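Side-chain contacts in methylxanthine N1-demethylase NdmA (Pseudomonas putida, PDB 6ICN), which removes the N1-methyl group of caffeine and related methylxanthines, a Rieske non-haem iron oxygenase reaction that consumes O2 and NADH and releases formaldehyde: residues 185-190 / 329-334; 209-214 / 220-225; 33-38 / 133-138. All blocks are in the same frame, centred on the assembly; numbering follows the deposited sequence.

Contact 1: residues 185-190 / 329-334; sequences NFTDFS and DKVSIQ. With CFF (caffeine), chain F.
Thr187 and Val331 meet obliquely where the end of helix 179-186 lies beside the first turn of helix 330-348, in the catalytic part of a Rieske oxygenase. Thr187 holds OG1 between its backbone N and carbonyl carbon (chi1 60°), on the side of Val331, and OG1 lies 3.5 Å from Val331 CG1. The threonine hydroxyl is also hydrogen-bonded to Trp183 O one turn back, and the Val331 CG1 methyl packs against it. The two valine methyls divide the work. CG1, anti to the backbone N (chi1 172°), takes Thr187, whereas CG2 meets the Phe189 ring obliquely, 4.1 Å from Phe189 CZ, and the two side chains cross at about a right angle.

Next to this apolar patch the carboxylates of Asp188 and Asp329 lie close, with Asp188 OD2 4.7 Å from Asp329 OD1. One water separates them, donating to both oxygens at 2.6 Å; a second donates to Asp329 OD1 and pairs with Ser190 OG at 2.9 Å. The same acidic pair faces the second subunit: Asp188 OD2 bonds His102 and Asp329 OD2 bonds His82, both of that subunit's cluster pocket. Since Asp188 OD1 also accepts from the backbone N of the cobalt-site residue His191, Asp188 links cluster and mononuclear metal across the interface, consistent with the bridging aspartate of this family.

On the substrate side, caffeine C10 sits over the centre of the Phe186 ring face, with Phe186 O 3.1 Å from that same methyl carbon.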
loop_
_atom_site.group_PDB
_atom_site.type_symbol
_atom_site.label_atom_id
_atom_site.label_comp_id
_atom_site.label_asym_id
_atom_site.label_seq_id
_atom_site.Cartn_x
_atom_site.Cartn_y
_atom_site.Cartn_z
ATOM N N ASN A 185 12.857 -20.525 24.956
ATOM C CA ASN A 185 11.641 -19.785 25.284
ATOM C C ASN A 185 10.497 -20.725 25.666
ATOM O O ASN A 185 9.737 -20.445 26.597
ATOM C CB ASN A 185 11.252 -18.893 24.096
ATOM C CG ASN A 185 9.896 -18.230 24.276
ATOM O OD1 ASN A 185 8.930 -18.610 23.619
ATOM N ND2 ASN A 185 9.806 -17.259 25.185
ATOM N N PHE A 186 10.383 -21.865 24.986
ATOM C CA PHE A 186 9.253 -22.749 25.243
ATOM C C PHE A 186 9.344 -23.415 26.611
ATOM O O PHE A 186 8.314 -23.638 27.256
ATOM C CB PHE A 186 9.161 -23.805 24.139
ATOM C CG PHE A 186 7.833 -24.494 24.080
ATOM C CD1 PHE A 186 7.586 -25.609 24.869
ATOM C CD2 PHE A 186 6.824 -24.020 23.250
ATOM C CE1 PHE A 186 6.351 -26.250 24.833
ATOM C CE2 PHE A 186 5.582 -24.653 23.214
ATOM C CZ PHE A 186 5.352 -25.768 23.998
ATOM N N THR A 187 10.556 -23.727 27.069
ATOM C CA THR A 187 10.766 -24.479 28.302
ATOM C C THR A 187 11.147 -23.593 29.476
ATOM O O THR A 187 11.569 -24.105 30.515
ATOM C CB THR A 187 11.863 -25.533 28.102
ATOM O OG1 THR A 187 13.081 -24.889 27.727
ATOM C CG2 THR A 187 11.478 -26.568 27.019
ATOM N N ASP A 188 11.043 -22.278 29.325
ATOM C CA ASP A 188 11.519 -21.337 30.331
ATOM C C ASP A 188 10.431 -21.103 31.368
ATOM O O ASP A 188 9.377 -20.546 31.046
ATOM C CB ASP A 188 11.914 -20.037 29.645
ATOM C CG ASP A 188 12.487 -19.019 30.595
ATOM O OD1 ASP A 188 11.750 -18.565 31.487
ATOM O OD2 ASP A 188 13.668 -18.647 30.402
ATOM N N PHE A 189 10.697 -21.516 32.617
ATOM C CA PHE A 189 9.736 -21.378 33.705
ATOM C C PHE A 189 9.634 -19.944 34.236
ATOM O O PHE A 189 8.600 -19.577 34.799
ATOM C CB PHE A 189 10.106 -22.309 34.877
ATOM C CG PHE A 189 10.270 -23.779 34.509
ATOM C CD1 PHE A 189 9.687 -24.320 33.371
ATOM C CD2 PHE A 189 11.006 -24.629 35.342
ATOM C CE1 PHE A 189 9.853 -25.685 33.062
ATOM C CE2 PHE A 189 11.171 -25.986 35.044
ATOM C CZ PHE A 189 10.593 -26.513 33.904
ATOM N N SER A 190 10.666 -19.125 34.041
ATOM C CA SER A 190 10.760 -17.808 34.669
ATOM C C SER A 190 10.000 -16.699 33.937
ATOM O O SER A 190 9.665 -15.684 34.561
ATOM C CB SER A 190 12.236 -17.405 34.767
ATOM O OG SER A 190 12.924 -18.219 35.704
ATOM N N ASP A 329 17.680 -20.915 35.802
ATOM C CA ASP A 329 17.886 -21.203 34.386
ATOM C C ASP A 329 18.327 -22.637 34.127
ATOM O O ASP A 329 18.883 -22.901 33.057
ATOM C CB ASP A 329 18.938 -20.262 33.803
ATOM C CG ASP A 329 18.464 -18.821 33.730
ATOM O OD1 ASP A 329 17.270 -18.619 33.426
ATOM O OD2 ASP A 329 19.296 -17.927 33.965
ATOM N N LYS A 330 18.121 -23.556 35.083
ATOM C CA LYS A 330 18.673 -24.910 34.961
ATOM C C LYS A 330 18.384 -25.550 33.604
ATOM O O LYS A 330 19.288 -26.099 32.968
ATOM C CB LYS A 330 18.136 -25.818 36.060
ATOM C CG LYS A 330 18.769 -27.223 35.935
ATOM C CD LYS A 330 18.313 -28.176 36.996
ATOM C CE LYS A 330 18.971 -29.537 36.782
ATOM N NZ LYS A 330 18.531 -30.472 37.841
ATOM N N VAL A 331 17.128 -25.491 33.149
ATOM C CA VAL A 331 16.781 -26.141 31.883
ATOM C C VAL A 331 17.612 -25.564 30.739
ATOM O O VAL A 331 18.206 -26.305 29.942
ATOM C CB VAL A 331 15.270 -26.031 31.619
ATOM C CG1 VAL A 331 14.944 -26.524 30.218
ATOM C CG2 VAL A 331 14.461 -26.828 32.667
ATOM N N SER A 332 17.678 -24.229 30.645
ATOM C CA SER A 332 18.503 -23.574 29.630
ATOM C C SER A 332 19.976 -23.979 29.728
ATOM O O SER A 332 20.644 -24.252 28.716
ATOM C CB SER A 332 18.366 -22.059 29.789
ATOM O OG SER A 332 19.364 -21.415 29.046
ATOM N N ILE A 333 20.514 -23.983 30.946
ATOM C CA ILE A 333 21.923 -24.306 31.137
ATOM C C ILE A 333 22.210 -25.724 30.670
ATOM O O ILE A 333 23.178 -25.968 29.942
ATOM C CB ILE A 333 22.315 -24.122 32.614
ATOM C CG1 ILE A 333 22.195 -22.653 33.025
ATOM C CG2 ILE A 333 23.736 -24.603 32.841
ATOM C CD1 ILE A 333 22.172 -22.462 34.548
ATOM N N GLN A 334 21.352 -26.666 31.064
ATOM C CA GLN A 334 21.574 -28.068 30.722
ATOM C C GLN A 334 21.382 -28.304 29.229
ATOM O O GLN A 334 22.115 -29.092 28.621
ATOM C CB GLN A 334 20.645 -28.950 31.551
ATOM C CG GLN A 334 20.955 -28.913 33.067
ATOM C CD GLN A 334 22.419 -29.226 33.375
ATOM O OE1 GLN A 334 22.984 -30.188 32.853
ATOM N NE2 GLN A 334 23.042 -28.394 34.212
HETATM N N1 CFF F . 4.012 -22.924 26.299
HETATM C C2 CFF F . 3.381 -23.420 27.411
HETATM C C10 CFF F . 5.451 -22.736 26.311
HETATM C C6 CFF F . 3.316 -22.608 25.204
HETATM N N3 CFF F . 2.035 -23.596 27.408
HETATM O O11 CFF F . 4.011 -23.698 28.386
HETATM C C12 CFF F . 1.352 -24.120 28.586
HETATM C C4 CFF F . 1.326 -23.274 26.301
HETATM C C5 CFF F . 1.946 -22.794 25.204
HETATM N N9 CFF F . 0.011 -23.347 26.031
HETATM O O13 CFF F . 3.873 -22.173 24.232
HETATM N N7 CFF F . 1.011 -22.581 24.259
HETATM C C8 CFF F . -0.178 -22.920 24.771
HETATM C C14 CFF F . 0.966 -22.095 22.891
HETATM O O HOH W 1 15.597 -19.771 31.796
HETATM O O HOH W 2 15.572 -17.265 35.143
#

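Contact 2: residues 209-214 / 220-225; sequences PIVPMD and FRFVYD
Met213 meets Phe220 and Phe222 with the end of its side chain. A bend at the last torsion (chi3 72°) turns CE over the centre of the Phe220 face, 3.7 Å from the ring centroid and 3° off the normal, a CH-pi contact. SD stands farther off, 5.0 Å from the same centroid, as a Met-aromatic contact. Alongside, Met213 and Phe222 point the same way, with Met213 CE 3.8 Å from Phe222 CD1. Replacing Phe220 by an alanine is likely to leave the Met213 methyl without the face it rests on, Phe222 being the one ring of the two still touching it, and to deprive Trp338 of its edge-to-face partner.

Backbone bonds then fix the register. Asp214 and Arg221 form an antiparallel hydrogen-bonded pair, Asp214 N to Arg221 O at 2.9 Å and Arg221 N to Asp214 O at 2.8 Å, which starts the short edge strand 214-216 on the seven-stranded antiparallel sheet of the catalytic domain. The Asp214 carboxylate itself is held by Arg366. Past Met213 and Phe222 the backbones part, and a water bridges them, donating to Pro212 O and accepting from Val223 N at 2.8 Å.

Van der Waals contact continues along the loop. Val211 CG1 touches Val223 O and its CG2 lies beside Phe222 CB, while the Pro209 ring crosses Tyr224 at about a right angle, Pro209 CD 3.4 Å from Tyr224 CE1.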
loop_
_atom_site.group_PDB
_atom_site.type_symbol
_atom_site.label_atom_id
_atom_site.label_comp_id
_atom_site.label_asym_id
_atom_site.label_seq_id
_atom_site.Cartn_x
_atom_site.Cartn_y
_atom_site.Cartn_z
ATOM N N PRO A 209 10.615 -23.816 40.557
ATOM C CA PRO A 209 11.467 -24.808 41.220
ATOM C C PRO A 209 12.608 -25.236 40.305
ATOM O O PRO A 209 12.617 -24.969 39.103
ATOM C CB PRO A 209 10.507 -25.969 41.487
ATOM C CG PRO A 209 9.543 -25.891 40.334
ATOM C CD PRO A 209 9.353 -24.404 40.079
ATOM N N ILE A 210 13.589 -25.898 40.907
ATOM C CA ILE A 210 14.741 -26.443 40.194
ATOM C C ILE A 210 14.488 -27.940 40.037
ATOM O O ILE A 210 14.539 -28.689 41.016
ATOM C CB ILE A 210 16.049 -26.169 40.953
ATOM C CG1 ILE A 210 16.076 -24.734 41.489
ATOM C CG2 ILE A 210 17.266 -26.452 40.079
ATOM C CD1 ILE A 210 15.941 -23.660 40.411
ATOM N N VAL A 211 14.218 -28.393 38.817
ATOM C CA VAL A 211 13.735 -29.761 38.612
ATOM C C VAL A 211 14.875 -30.685 38.185
ATOM O O VAL A 211 15.800 -30.252 37.484
ATOM C CB VAL A 211 12.596 -29.790 37.577
ATOM C CG1 VAL A 211 11.507 -28.807 37.968
ATOM C CG2 VAL A 211 13.120 -29.476 36.186
ATOM N N PRO A 212 14.857 -31.958 38.581
ATOM C CA PRO A 212 15.812 -32.911 38.005
ATOM C C PRO A 212 15.513 -33.149 36.531
ATOM O O PRO A 212 14.360 -33.103 36.098
ATOM C CB PRO A 212 15.598 -34.182 38.835
ATOM C CG PRO A 212 14.258 -34.033 39.440
ATOM C CD PRO A 212 13.984 -32.574 39.594
ATOM N N MET A 213 16.574 -33.376 35.763
ATOM C CA MET A 213 16.483 -33.573 34.319
ATOM C C MET A 213 17.238 -34.834 33.933
ATOM O O MET A 213 18.403 -35.000 34.306
ATOM C CB MET A 213 17.062 -32.382 33.543
ATOM C CG MET A 213 16.373 -31.074 33.830
ATOM S SD MET A 213 17.227 -29.686 33.052
ATOM C CE MET A 213 16.810 -29.985 31.313
ATOM N N ASP A 214 16.580 -35.706 33.174
ATOM C CA ASP A 214 17.168 -36.948 32.699
ATOM C C ASP A 214 17.392 -36.890 31.199
ATOM O O ASP A 214 16.547 -36.369 30.458
ATOM C CB ASP A 214 16.258 -38.143 33.000
ATOM C CG ASP A 214 15.939 -38.274 34.463
ATOM O OD1 ASP A 214 16.805 -37.934 35.297
ATOM O OD2 ASP A 214 14.814 -38.716 34.774
ATOM N N PHE A 220 15.544 -35.094 26.466
ATOM C CA PHE A 220 15.518 -34.549 27.814
ATOM C C PHE A 220 14.141 -34.807 28.409
ATOM O O PHE A 220 13.120 -34.489 27.786
ATOM C CB PHE A 220 15.820 -33.046 27.802
ATOM C CG PHE A 220 17.152 -32.677 28.406
ATOM C CD1 PHE A 220 17.666 -33.387 29.482
ATOM C CD2 PHE A 220 17.876 -31.594 27.917
ATOM C CE1 PHE A 220 18.892 -33.037 30.051
ATOM C CE2 PHE A 220 19.113 -31.243 28.482
ATOM C CZ PHE A 220 19.613 -31.969 29.543
ATOM N N ARG A 221 14.105 -35.381 29.615
ATOM C CA ARG A 221 12.853 -35.641 30.313
ATOM C C ARG A 221 12.865 -34.941 31.663
ATOM O O ARG A 221 13.841 -35.057 32.418
ATOM C CB ARG A 221 12.622 -37.146 30.499
ATOM C CG ARG A 221 12.600 -37.921 29.193
ATOM C CD ARG A 221 12.026 -39.295 29.377
ATOM N NE ARG A 221 12.078 -40.043 28.130
ATOM C CZ ARG A 221 11.596 -41.271 27.985
ATOM N NH1 ARG A 221 11.024 -41.879 29.016
ATOM N NH2 ARG A 221 11.678 -41.884 26.811
ATOM N N PHE A 222 11.790 -34.211 31.961
ATOM C CA PHE A 222 11.656 -33.535 33.249
ATOM C C PHE A 222 10.192 -33.171 33.482
ATOM O O PHE A 222 9.404 -33.062 32.535
ATOM C CB PHE A 222 12.573 -32.297 33.352
ATOM C CG PHE A 222 12.490 -31.336 32.173
ATOM C CD1 PHE A 222 13.295 -31.511 31.051
ATOM C CD2 PHE A 222 11.651 -30.239 32.226
ATOM C CE1 PHE A 222 13.228 -30.609 29.975
ATOM C CE2 PHE A 222 11.571 -29.328 31.161
ATOM C CZ PHE A 222 12.356 -29.520 30.034
ATOM N N VAL A 223 9.836 -32.999 34.763
ATOM C CA VAL A 223 8.459 -32.778 35.203
ATOM C C VAL A 223 8.380 -31.525 36.073
ATOM O O VAL A 223 9.270 -31.270 36.894
ATOM C CB VAL A 223 7.918 -34.011 35.960
ATOM C CG1 VAL A 223 6.490 -33.781 36.446
ATOM C CG2 VAL A 223 7.988 -35.249 35.079
ATOM N N TYR A 224 7.309 -30.745 35.902
ATOM C CA TYR A 224 7.134 -29.458 36.580
ATOM C C TYR A 224 5.674 -29.303 36.979
ATOM O O TYR A 224 4.793 -29.262 36.115
ATOM C CB TYR A 224 7.582 -28.306 35.668
ATOM C CG TYR A 224 7.295 -26.886 36.151
ATOM C CD1 TYR A 224 7.168 -26.589 37.508
ATOM C CD2 TYR A 224 7.161 -25.836 35.239
ATOM C CE1 TYR A 224 6.905 -25.293 37.942
ATOM C CE2 TYR A 224 6.905 -24.531 35.666
ATOM C CZ TYR A 224 6.780 -24.267 37.020
ATOM O OH TYR A 224 6.526 -22.983 37.466
ATOM N N ASP A 225 5.411 -29.205 38.284
ATOM C CA ASP A 225 4.056 -28.953 38.785
ATOM C C ASP A 225 3.876 -27.448 38.945
ATOM O O ASP A 225 4.387 -26.850 39.897
ATOM C CB ASP A 225 3.821 -29.691 40.098
ATOM C CG ASP A 225 3.980 -31.189 39.952
ATOM O OD1 ASP A 225 3.393 -31.754 38.999
ATOM O OD2 ASP A 225 4.695 -31.800 40.776
HETATM O O HOH W 3 11.786 -33.286 36.780
#

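Contact 3: residues 33-38 / 133-138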
loop_
_atom_site.group_PDB
_atom_site.type_symbol
_atom_site.label_atom_id
_atom_site.label_comp_id
_atom_site.label_asym_id
_atom_site.label_seq_id
_atom_site.Cartn_x
_atom_site.Cartn_y
_atom_site.Cartn_z
ATOM N N HIS A 33 22.548 -33.698 10.856
ATOM C CA HIS A 33 22.354 -35.116 11.136
ATOM C C HIS A 33 21.015 -35.442 11.768
ATOM O O HIS A 33 20.692 -36.625 11.907
ATOM C CB HIS A 33 23.502 -35.614 12.036
ATOM C CG HIS A 33 24.809 -35.655 11.320
ATOM N ND1 HIS A 33 25.282 -36.797 10.711
ATOM C CD2 HIS A 33 25.707 -34.680 11.039
ATOM C CE1 HIS A 33 26.425 -36.533 10.114
ATOM N NE2 HIS A 33 26.710 -35.257 10.301
ATOM N N PHE A 34 20.222 -34.441 12.157
ATOM C CA PHE A 34 18.916 -34.668 12.762
ATOM C C PHE A 34 17.806 -34.541 11.724
ATOM O O PHE A 34 17.981 -33.941 10.659
ATOM C CB PHE A 34 18.659 -33.671 13.889
ATOM C CG PHE A 34 19.564 -33.855 15.074
ATOM C CD1 PHE A 34 19.314 -34.873 15.987
ATOM C CD2 PHE A 34 20.633 -32.992 15.282
ATOM C CE1 PHE A 34 20.151 -35.055 17.092
ATOM C CE2 PHE A 34 21.468 -33.162 16.383
ATOM C CZ PHE A 34 21.209 -34.190 17.284
ATOM N N TRP A 35 16.668 -35.143 12.047
ATOM C CA TRP A 35 15.429 -34.901 11.308
ATOM C C TRP A 35 14.831 -33.564 11.717
ATOM O O TRP A 35 14.652 -33.296 12.910
ATOM C CB TRP A 35 14.417 -36.014 11.585
ATOM C CG TRP A 35 14.833 -37.374 11.066
ATOM C CD1 TRP A 35 15.635 -38.295 11.704
ATOM C CD2 TRP A 35 14.467 -37.964 9.810
ATOM N NE1 TRP A 35 15.790 -39.414 10.910
ATOM C CE2 TRP A 35 15.081 -39.237 9.749
ATOM C CE3 TRP A 35 13.681 -37.542 8.733
ATOM C CZ2 TRP A 35 14.920 -40.090 8.657
ATOM C CZ3 TRP A 35 13.531 -38.390 7.646
ATOM C CH2 TRP A 35 14.134 -39.657 7.626
ATOM N N HIS A 36 14.466 -32.749 10.728
ATOM C CA HIS A 36 13.790 -31.491 10.992
ATOM C C HIS A 36 12.508 -31.419 10.175
ATOM O O HIS A 36 12.501 -31.816 9.009
ATOM C CB HIS A 36 14.675 -30.293 10.624
ATOM C CG HIS A 36 15.996 -30.268 11.339
ATOM N ND1 HIS A 36 16.121 -29.880 12.658
ATOM C CD2 HIS A 36 17.245 -30.560 10.908
ATOM C CE1 HIS A 36 17.394 -29.960 13.014
ATOM N NE2 HIS A 36 18.099 -30.368 11.971
ATOM N N PRO A 37 11.435 -30.856 10.737
ATOM C CA PRO A 37 10.207 -30.658 9.954
ATOM C C PRO A 37 10.405 -29.485 9.013
ATOM O O PRO A 37 11.038 -28.486 9.366
ATOM C CB PRO A 37 9.157 -30.336 11.024
ATOM C CG PRO A 37 9.972 -29.582 12.090
ATOM C CD PRO A 37 11.368 -30.206 12.063
ATOM N N VAL A 38 9.856 -29.597 7.808
ATOM C CA VAL A 38 9.999 -28.511 6.845
ATOM C C VAL A 38 8.668 -27.938 6.403
ATOM O O VAL A 38 8.633 -26.777 5.960
ATOM C CB VAL A 38 10.827 -28.943 5.620
ATOM C CG1 VAL A 38 12.263 -29.276 6.071
ATOM C CG2 VAL A 38 10.175 -30.140 4.877
ATOM N N ASP A 133 16.842 -38.133 2.827
ATOM C CA ASP A 133 15.859 -38.845 3.628
ATOM C C ASP A 133 14.687 -37.933 3.966
ATOM O O ASP A 133 14.873 -36.813 4.467
ATOM C CB ASP A 133 16.503 -39.388 4.911
ATOM C CG ASP A 133 17.242 -40.713 4.678
ATOM O OD1 ASP A 133 17.617 -40.992 3.523
ATOM O OD2 ASP A 133 17.442 -41.469 5.656
ATOM N N CYS A 134 13.484 -38.409 3.653
ATOM C CA CYS A 134 12.265 -37.609 3.750
ATOM C C CYS A 134 11.115 -38.520 4.151
ATOM O O CYS A 134 10.878 -39.530 3.480
ATOM C CB CYS A 134 11.956 -36.939 2.408
ATOM S SG CYS A 134 10.502 -35.856 2.471
ATOM N N GLU A 135 10.402 -38.167 5.220
ATOM C CA GLU A 135 9.286 -38.963 5.723
ATOM C C GLU A 135 8.177 -38.071 6.256
ATOM O O GLU A 135 8.437 -37.015 6.851
ATOM C CB GLU A 135 9.691 -39.897 6.880
ATOM C CG GLU A 135 10.742 -40.910 6.517
ATOM C CD GLU A 135 10.175 -42.055 5.704
ATOM O OE1 GLU A 135 8.950 -42.319 5.810
ATOM O OE2 GLU A 135 10.957 -42.684 4.960
ATOM N N GLU A 136 6.937 -38.529 6.084
ATOM C CA GLU A 136 5.800 -37.954 6.792
ATOM C C GLU A 136 5.637 -38.623 8.151
ATOM O O GLU A 136 5.765 -39.848 8.282
ATOM C CB GLU A 136 4.503 -38.105 5.985
ATOM C CG GLU A 136 3.253 -37.518 6.672
ATOM C CD GLU A 136 2.604 -38.444 7.725
ATOM O OE1 GLU A 136 2.081 -37.950 8.748
ATOM O OE2 GLU A 136 2.591 -39.680 7.528
ATOM N N ARG A 137 5.375 -37.808 9.168
ATOM C CA ARG A 137 4.984 -38.311 10.478
ATOM C C ARG A 137 4.214 -37.214 11.198
ATOM O O ARG A 137 4.621 -36.047 11.168
ATOM C CB ARG A 137 6.197 -38.768 11.315
ATOM C CG ARG A 137 5.766 -39.644 12.507
ATOM C CD ARG A 137 6.913 -40.463 13.124
ATOM N NE ARG A 137 7.505 -41.415 12.184
ATOM C CZ ARG A 137 8.593 -42.134 12.448
ATOM N NH1 ARG A 137 9.184 -42.021 13.630
ATOM N NH2 ARG A 137 9.084 -42.966 11.540
ATOM N N TYR A 138 3.094 -37.587 11.819
ATOM C CA TYR A 138 2.251 -36.673 12.597
ATOM C C TYR A 138 1.629 -35.580 11.750
ATOM O O TYR A 138 1.159 -34.578 12.298
ATOM C CB TYR A 138 3.014 -36.003 13.749
ATOM C CG TYR A 138 3.914 -36.923 14.526
ATOM C CD1 TYR A 138 3.452 -38.149 14.996
ATOM C CD2 TYR A 138 5.232 -36.565 14.785
ATOM C CE1 TYR A 138 4.281 -38.992 15.728
ATOM C CE2 TYR A 138 6.067 -37.405 15.515
ATOM C CZ TYR A 138 5.583 -38.616 15.968
ATOM O OH TYR A 138 6.392 -39.455 16.694
#
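Trp35 touches Asp133, Cys134 and Glu135 with the far end of its six-membered ring, and nearly all of the contact depends on this one side chain. The close part lies at Asp133: Trp35 CH2 is 3.6 Å from Asp133 CB, and Trp35 CZ3 is 3.8 Å from the backbone oxygen Asp133 O. The indole and the carboxylate cross obliquely, their planes 36° apart, and it is the methylene rather than the acid that bears on the ring. The acid is occupied by arginines, with OD1 in a salt bridge to Arg131 and OD2 in one to Arg144. Cys134 contributes backbone, its N 4.0 Å from Trp35 CZ3, while its side chain points away and touches Tyr73 and Ala75 on strand 72-77.

Both segments belong to the six-stranded antiparallel sheet of the Rieske domain, but they are not neighbours in it: strand 140-144 runs between strands 35-40 and 131-137. The short axes come no closer than 8.9 Å and are inclined at 63°, so the gap has to be spanned by a long side chain. With CG anti to the carbonyl carbon (chi1 -66°), the Trp35 indole extends over the intervening strand, touching Trp142 and Arg144 before it reaches the far one.

The looser side is at Glu135, which is exposed to solvent and meets the indole obliquely through its aliphatic methylenes. Its CG lies against the ring, 3.8 Å from Trp35 CH2 and 3.9 Å from Trp35 CZ3, while Glu135 CB is at 4.2 Å from Trp35 CZ3.

Contact 3 comes first along the chain and closes within the Rieske domain before contact 1 opens; contact 2 is nested inside the long loop that contact 1 closes, both in the C-terminal oxygenase domain. Contacts 1 and 2 have centres about 10 Å apart and touch directly: Lys330 NZ lies 2.8 Å from Val211 O, a probable hydrogen bond, and Phe189 CE1 is 3.5 Å from Tyr224 CD2. Together they set helix 330-348 and the loop after helix 179-186 against the edge of the seven-stranded sheet formed by strands 214-216 and 219-225. Contact 3 has its centre about 25 and 27 Å from those of contacts 1 and 2, and joins two strands of the six-stranded Rieske-domain sheet that are not neighbours.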